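Side-chain contacts in protein design 2L4HC2_9 (Synthetic construct, PDB 5J73), which is a computationally designed helical protein that pairs with a second copy of itself, in a design scheme using modular hydrogen-bond networks to set pairing specificity: residues E26-R31 with A56-E61; K36-R41 with L49-E54. All blocks are in the same frame, centred on the assembly; numbering follows the deposited sequence.

Contact 1: E26-R31 with A56-E61; sequences EEAEER and AEIIEE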
loop_
_atom_site.group_PDB
_atom_site.type_symbol
_atom_site.label_atom_id
_atom_site.label_comp_id
_atom_site.label_asym_id
_atom_site.label_seq_id
_atom_site.Cartn_x
_atom_site.Cartn_y
_atom_site.Cartn_z
ATOM N N GLU A 26 2.653 4.472 -8.598
ATOM C CA GLU A 26 2.270 5.489 -9.566
ATOM C C GLU A 26 1.069 5.014 -10.381
ATOM O O GLU A 26 0.166 5.795 -10.687
ATOM C CB GLU A 26 3.445 5.818 -10.489
ATOM C CG GLU A 26 4.453 6.785 -9.889
ATOM C CD GLU A 26 5.632 7.045 -10.806
ATOM O OE1 GLU A 26 5.665 6.464 -11.911
ATOM O OE2 GLU A 26 6.501 7.862 -10.439
ATOM N N GLU A 27 1.065 3.731 -10.726
ATOM C CA GLU A 27 -0.059 3.136 -11.440
ATOM C C GLU A 27 -1.312 3.181 -10.576
ATOM O O GLU A 27 -2.409 3.429 -11.069
ATOM C CB GLU A 27 0.259 1.691 -11.841
ATOM C CG GLU A 27 -0.859 0.993 -12.606
ATOM C CD GLU A 27 -0.514 -0.439 -12.978
ATOM O OE1 GLU A 27 0.577 -0.911 -12.596
ATOM O OE2 GLU A 27 -1.354 -1.105 -13.623
ATOM N N ALA A 28 -1.144 2.945 -9.277
ATOM C CA ALA A 28 -2.270 2.953 -8.356
ATOM C C ALA A 28 -2.829 4.359 -8.197
ATOM O O ALA A 28 -4.044 4.553 -8.157
ATOM C CB ALA A 28 -1.851 2.397 -7.000
ATOM N N GLU A 29 -1.933 5.340 -8.120
ATOM C CA GLU A 29 -2.336 6.737 -7.991
ATOM C C GLU A 29 -3.141 7.173 -9.209
ATOM O O GLU A 29 -4.145 7.872 -9.086
ATOM C CB GLU A 29 -1.114 7.641 -7.806
ATOM C CG GLU A 29 -0.924 8.131 -6.374
ATOM C CD GLU A 29 0.399 8.844 -6.160
ATOM O OE1 GLU A 29 0.659 9.843 -6.863
ATOM O OE2 GLU A 29 1.172 8.413 -5.278
ATOM N N GLU A 30 -2.687 6.758 -10.388
ATOM C CA GLU A 30 -3.372 7.086 -11.629
ATOM C C GLU A 30 -4.725 6.402 -11.720
ATOM O O GLU A 30 -5.736 7.032 -12.029
ATOM C CB GLU A 30 -2.519 6.658 -12.822
ATOM C CG GLU A 30 -1.338 7.561 -13.111
ATOM C CD GLU A 30 -0.233 6.840 -13.859
ATOM O OE1 GLU A 30 -0.521 5.807 -14.502
ATOM O OE2 GLU A 30 0.926 7.299 -13.794
ATOM N N ARG A 31 -4.738 5.104 -11.438
ATOM C CA ARG A 31 -5.958 4.318 -11.513
ATOM C C ARG A 31 -6.966 4.742 -10.465
ATOM O O ARG A 31 -8.167 4.661 -10.682
ATOM C CB ARG A 31 -5.656 2.835 -11.349
ATOM C CG ARG A 31 -6.904 1.965 -11.334
ATOM C CD ARG A 31 -6.711 0.679 -12.111
ATOM N NE ARG A 31 -5.343 0.173 -12.051
ATOM C CZ ARG A 31 -4.903 -0.861 -12.758
ATOM N NH1 ARG A 31 -5.724 -1.506 -13.577
ATOM N NH2 ARG A 31 -3.641 -1.252 -12.646
ATOM N N ALA A 56 -9.875 -2.897 -4.739
ATOM C CA ALA A 56 -9.517 -3.985 -3.836
ATOM C C ALA A 56 -8.261 -4.694 -4.332
ATOM O O ALA A 56 -7.442 -5.151 -3.539
ATOM C CB ALA A 56 -10.666 -4.970 -3.703
ATOM N N GLU A 57 -8.116 -4.783 -5.650
ATOM C CA GLU A 57 -6.925 -5.365 -6.251
ATOM C C GLU A 57 -5.707 -4.522 -5.918
ATOM O O GLU A 57 -4.638 -5.047 -5.606
ATOM C CB GLU A 57 -7.074 -5.464 -7.767
ATOM C CG GLU A 57 -7.762 -6.715 -8.255
ATOM C CD GLU A 57 -7.759 -6.809 -9.767
ATOM O OE1 GLU A 57 -7.455 -5.791 -10.426
ATOM O OE2 GLU A 57 -8.068 -7.896 -10.301
ATOM N N ILE A 58 -5.880 -3.209 -6.006
ATOM C CA ILE A 58 -4.805 -2.269 -5.733
ATOM C C ILE A 58 -4.343 -2.394 -4.290
ATOM O O ILE A 58 -3.146 -2.446 -4.025
ATOM C CB ILE A 58 -5.247 -0.822 -6.031
ATOM C CG1 ILE A 58 -5.368 -0.628 -7.541
ATOM C CG2 ILE A 58 -4.260 0.191 -5.454
ATOM C CD1 ILE A 58 -6.082 0.637 -7.946
ATOM N N ILE A 59 -5.292 -2.451 -3.364
ATOM C CA ILE A 59 -4.959 -2.520 -1.950
ATOM C C ILE A 59 -4.121 -3.760 -1.677
ATOM O O ILE A 59 -3.096 -3.692 -1.004
ATOM C CB ILE A 59 -6.227 -2.530 -1.075
ATOM C CG1 ILE A 59 -6.897 -1.157 -1.119
ATOM C CG2 ILE A 59 -5.898 -2.921 0.367
ATOM C CD1 ILE A 59 -8.349 -1.169 -0.701
ATOM N N GLU A 60 -4.549 -4.888 -2.227
ATOM C CA GLU A 60 -3.846 -6.147 -2.021
ATOM C C GLU A 60 -2.439 -6.108 -2.615
ATOM O O GLU A 60 -1.505 -6.676 -2.050
ATOM C CB GLU A 60 -4.655 -7.295 -2.622
ATOM C CG GLU A 60 -5.424 -8.087 -1.576
ATOM C CD GLU A 60 -6.713 -8.687 -2.102
ATOM O OE1 GLU A 60 -6.980 -8.589 -3.318
ATOM O OE2 GLU A 60 -7.465 -9.261 -1.291
ATOM N N GLU A 61 -2.285 -5.420 -3.740
ATOM C CA GLU A 61 -0.977 -5.269 -4.366
ATOM C C GLU A 61 -0.087 -4.392 -3.496
ATOM O O GLU A 61 1.087 -4.697 -3.283
ATOM C CB GLU A 61 -1.111 -4.676 -5.771
ATOM C CG GLU A 61 -1.566 -5.683 -6.818
ATOM C CD GLU A 61 -1.761 -5.063 -8.189
ATOM O OE1 GLU A 61 -1.898 -3.823 -8.272
ATOM O OE2 GLU A 61 -1.777 -5.818 -9.185
#
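Ala28 and Ile58 bring the two helices to their nearest approach here, with their CA atoms 6.4 Å apart while the segments 26-31 and 56-61 run in opposite directions. The small side chain of Ala28 permits this spacing: its CB points at the other helix and meets the branch methyl CG2 of Ile58 at 3.6 Å. Ile58 reaches across with both of its arms. Its CG2 lies anti to the backbone N and serves Ala28, while the extended CG1 arm (chi2 167°) carries CD1 one turn along to Arg31. There CD1 lies 3.7 Å from Arg31 CG and 4.1 Å from Arg31 CB, so the aliphatic root of the arginine supplies the apolar surface. These contacts join the two arms of a helical hairpin, helix 8-39 and helix 45-78, which with the hairpin of the second subunit forms a four-helix bundle. Ile59 faces that partner and packs on Ile59 of the second subunit. Beyond its root the Arg31 chain is modelled with bends at chi2 and chi3, not precise at this resolution, which turn its guanidinium back along its own helix to a salt bridge between NH2 and Glu27 OE2. Across the helices, Arg31 NH2 and Glu61 OE1 are 5.4 Å apart; a long-range attraction is possible, but the charged atoms do not touch.

Contact 2: K36-R41 with L49-E54; sequences KEASKR and LDLIRE
Leu51 meets Ala38 and Ser39 through a single methyl, and the cross-helix packing is entirely apolar or of van der Waals type. Its CD1 lies 4.1 Å from Ala38 CB and equally 4.1 Å from the backbone N of Ser39. The side chain of Ser39 is further off, with CB 4.5 Å from Leu51 CD1, so the leucine rests over the Ala38-Ser39 peptide more than against the serine's side chain. With CG anti to the carbonyl carbon (chi1 -62°) and CD1 anti to CA (chi2 -175°), the leucine is extended and CD1 forms its leading end. This length bridges a wide backbone gap: the nearest CA atoms, those of Ser39 and Leu51, are 7.9 Å apart. Leu51 also packs on Val35 of the same helix as Ala38.

The contact lies at the loop end of the helical hairpin, where helix 8-39 finishes and the chain turns back into helix 45-78. Lys40 is the first residue to leave helical torsions, and the backbone bonding fades accordingly: Lys40 N to Lys36 O, at 3.3 Å, is weak, as is Arg41 N to Ala38 O. On the opposing helix, by comparison, Arg53 N reaches Leu49 O at 3.0 Å.

The charged groups lie outside the packing between the segments. Asp50 OD2 approaches the edge of the Arg53 guanidinium in its plane, but at 3.9 Å from NH1 the salt bridge is long. Glu54 instead looks to helix 8-39, with OE2 in a salt bridge to Arg34. The dimer interface takes up another side of the contact: Ser39 packs on Leu49 of the second subunit, and Ile52 on its counterpart there.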
loop_
_atom_site.group_PDB
_atom_site.type_symbol
_atom_site.label_atom_id
_atom_site.label_comp_id
_atom_site.label_asym_id
_atom_site.label_seq_id
_atom_site.Cartn_x
_atom_site.Cartn_y
_atom_site.Cartn_z
ATOM N N LYS A 36 -11.891 7.528 -9.293
ATOM C CA LYS A 36 -12.565 8.568 -8.527
ATOM C C LYS A 36 -13.354 9.456 -9.491
ATOM O O LYS A 36 -14.487 9.837 -9.210
ATOM C CB LYS A 36 -11.564 9.391 -7.712
ATOM C CG LYS A 36 -10.956 8.625 -6.527
ATOM C CD LYS A 36 -9.661 9.286 -6.083
ATOM C CE LYS A 36 -9.892 10.553 -5.272
ATOM N NZ LYS A 36 -8.677 10.827 -4.455
ATOM N N GLU A 37 -12.750 9.773 -10.637
ATOM C CA GLU A 37 -13.422 10.560 -11.667
ATOM C C GLU A 37 -14.620 9.803 -12.226
ATOM O O GLU A 37 -15.689 10.378 -12.424
ATOM C CB GLU A 37 -12.452 10.909 -12.803
ATOM C CG GLU A 37 -13.073 11.739 -13.937
ATOM C CD GLU A 37 -13.540 13.115 -13.489
ATOM O OE1 GLU A 37 -13.121 13.570 -12.405
ATOM O OE2 GLU A 37 -14.335 13.740 -14.224
ATOM N N ALA A 38 -14.435 8.512 -12.476
ATOM C CA ALA A 38 -15.512 7.678 -12.990
ATOM C C ALA A 38 -16.610 7.509 -11.945
ATOM O O ALA A 38 -17.776 7.310 -12.282
ATOM C CB ALA A 38 -14.973 6.323 -13.423
ATOM N N SER A 39 -16.231 7.580 -10.671
ATOM C CA SER A 39 -17.184 7.386 -9.585
ATOM C C SER A 39 -18.219 8.510 -9.547
ATOM O O SER A 39 -19.406 8.267 -9.337
ATOM C CB SER A 39 -16.447 7.301 -8.248
ATOM O OG SER A 39 -17.344 7.434 -7.162
ATOM N N LYS A 40 -17.756 9.742 -9.752
ATOM C CA LYS A 40 -18.620 10.922 -9.715
ATOM C C LYS A 40 -19.153 11.284 -11.104
ATOM O O LYS A 40 -19.311 12.460 -11.431
ATOM C CB LYS A 40 -17.881 12.114 -9.096
ATOM C CG LYS A 40 -17.659 11.993 -7.594
ATOM C CD LYS A 40 -18.999 12.017 -6.858
ATOM C CE LYS A 40 -18.850 12.311 -5.374
ATOM N NZ LYS A 40 -18.449 11.111 -4.596
ATOM N N ARG A 41 -19.423 10.265 -11.911
ATOM C CA ARG A 41 -19.965 10.450 -13.254
ATOM C C ARG A 41 -21.363 9.823 -13.340
ATOM O O ARG A 41 -21.932 9.678 -14.422
ATOM C CB ARG A 41 -19.005 9.838 -14.285
ATOM C CG ARG A 41 -19.434 9.935 -15.745
ATOM C CD ARG A 41 -18.362 9.396 -16.672
ATOM N NE ARG A 41 -18.196 7.953 -16.518
ATOM C CZ ARG A 41 -18.895 7.036 -17.183
ATOM N NH1 ARG A 41 -19.840 7.399 -18.043
ATOM N NH2 ARG A 41 -18.665 5.749 -16.967
ATOM N N LEU A 49 -19.626 -1.331 -8.461
ATOM C CA LEU A 49 -19.072 -2.562 -7.906
ATOM C C LEU A 49 -17.773 -2.952 -8.601
ATOM O O LEU A 49 -16.854 -3.475 -7.973
ATOM C CB LEU A 49 -20.080 -3.710 -8.028
ATOM C CG LEU A 49 -21.335 -3.662 -7.156
ATOM C CD1 LEU A 49 -22.347 -4.689 -7.635
ATOM C CD2 LEU A 49 -20.981 -3.920 -5.705
ATOM N N ASP A 50 -17.710 -2.699 -9.903
ATOM C CA ASP A 50 -16.529 -3.024 -10.688
ATOM C C ASP A 50 -15.334 -2.194 -10.236
ATOM O O ASP A 50 -14.210 -2.690 -10.167
ATOM C CB ASP A 50 -16.805 -2.791 -12.174
ATOM C CG ASP A 50 -15.779 -3.452 -13.069
ATOM O OD1 ASP A 50 -14.709 -2.850 -13.299
ATOM O OD2 ASP A 50 -16.044 -4.577 -13.544
ATOM N N LEU A 51 -15.584 -0.926 -9.926
ATOM C CA LEU A 51 -14.537 -0.035 -9.446
ATOM C C LEU A 51 -14.035 -0.468 -8.069
ATOM O O LEU A 51 -12.841 -0.379 -7.780
ATOM C CB LEU A 51 -15.046 1.407 -9.391
ATOM C CG LEU A 51 -15.485 2.036 -10.720
ATOM C CD1 LEU A 51 -15.842 3.500 -10.518
ATOM C CD2 LEU A 51 -14.421 1.892 -11.801
ATOM N N ILE A 52 -14.953 -0.929 -7.226
ATOM C CA ILE A 52 -14.610 -1.419 -5.893
ATOM C C ILE A 52 -13.705 -2.649 -5.979
ATOM O O ILE A 52 -12.735 -2.766 -5.229
ATOM C CB ILE A 52 -15.886 -1.743 -5.083
ATOM C CG1 ILE A 52 -16.609 -0.438 -4.731
ATOM C CG2 ILE A 52 -15.549 -2.553 -3.830
ATOM C CD1 ILE A 52 -17.897 -0.610 -3.942
ATOM N N ARG A 53 -14.029 -3.561 -6.890
ATOM C CA ARG A 53 -13.196 -4.733 -7.146
ATOM C C ARG A 53 -11.810 -4.299 -7.622
ATOM O O ARG A 53 -10.792 -4.864 -7.219
ATOM C CB ARG A 53 -13.874 -5.643 -8.177
ATOM C CG ARG A 53 -15.006 -6.474 -7.583
ATOM C CD ARG A 53 -15.640 -7.462 -8.566
ATOM N NE ARG A 53 -14.708 -8.432 -9.139
ATOM C CZ ARG A 53 -14.282 -8.421 -10.401
ATOM N NH1 ARG A 53 -14.704 -7.498 -11.259
ATOM N NH2 ARG A 53 -13.439 -9.357 -10.819
ATOM N N GLU A 54 -11.788 -3.286 -8.478
ATOM C CA GLU A 54 -10.554 -2.777 -9.052
ATOM C C GLU A 54 -9.664 -2.166 -7.962
ATOM O O GLU A 54 -8.453 -2.387 -7.943
ATOM C CB GLU A 54 -10.887 -1.761 -10.148
ATOM C CG GLU A 54 -9.707 -1.115 -10.848
ATOM C CD GLU A 54 -10.150 -0.262 -12.031
ATOM O OE1 GLU A 54 -11.369 -0.201 -12.304
ATOM O OE2 GLU A 54 -9.287 0.349 -12.694
#

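How the contacts relate
Contacts 1 and 2 are successive places where helix 8-39 meets helix 45-78, their centres about 13 Å apart. The centre of contact 1 is about 6 Å from the centre of the chain and that of contact 2 about 18 Å, and in sequence contact 2 is nested within the loop that contact 1 closes. The closest CA atoms are 6.4 Å apart in contact 1 (Ala28 to Ile58) and 7.9 Å in contact 2 (Ser39 to Leu51). Arg31 NE and Glu54 OE2 link the two by a weak, long ion pair. Both adjoin the second subunit: Glu60 OE2 forms a salt bridge with Lys36 NZ of that subunit, while the reciprocal pair, Lys36 NZ with Glu60 OE2 of the second subunit, is long and weak.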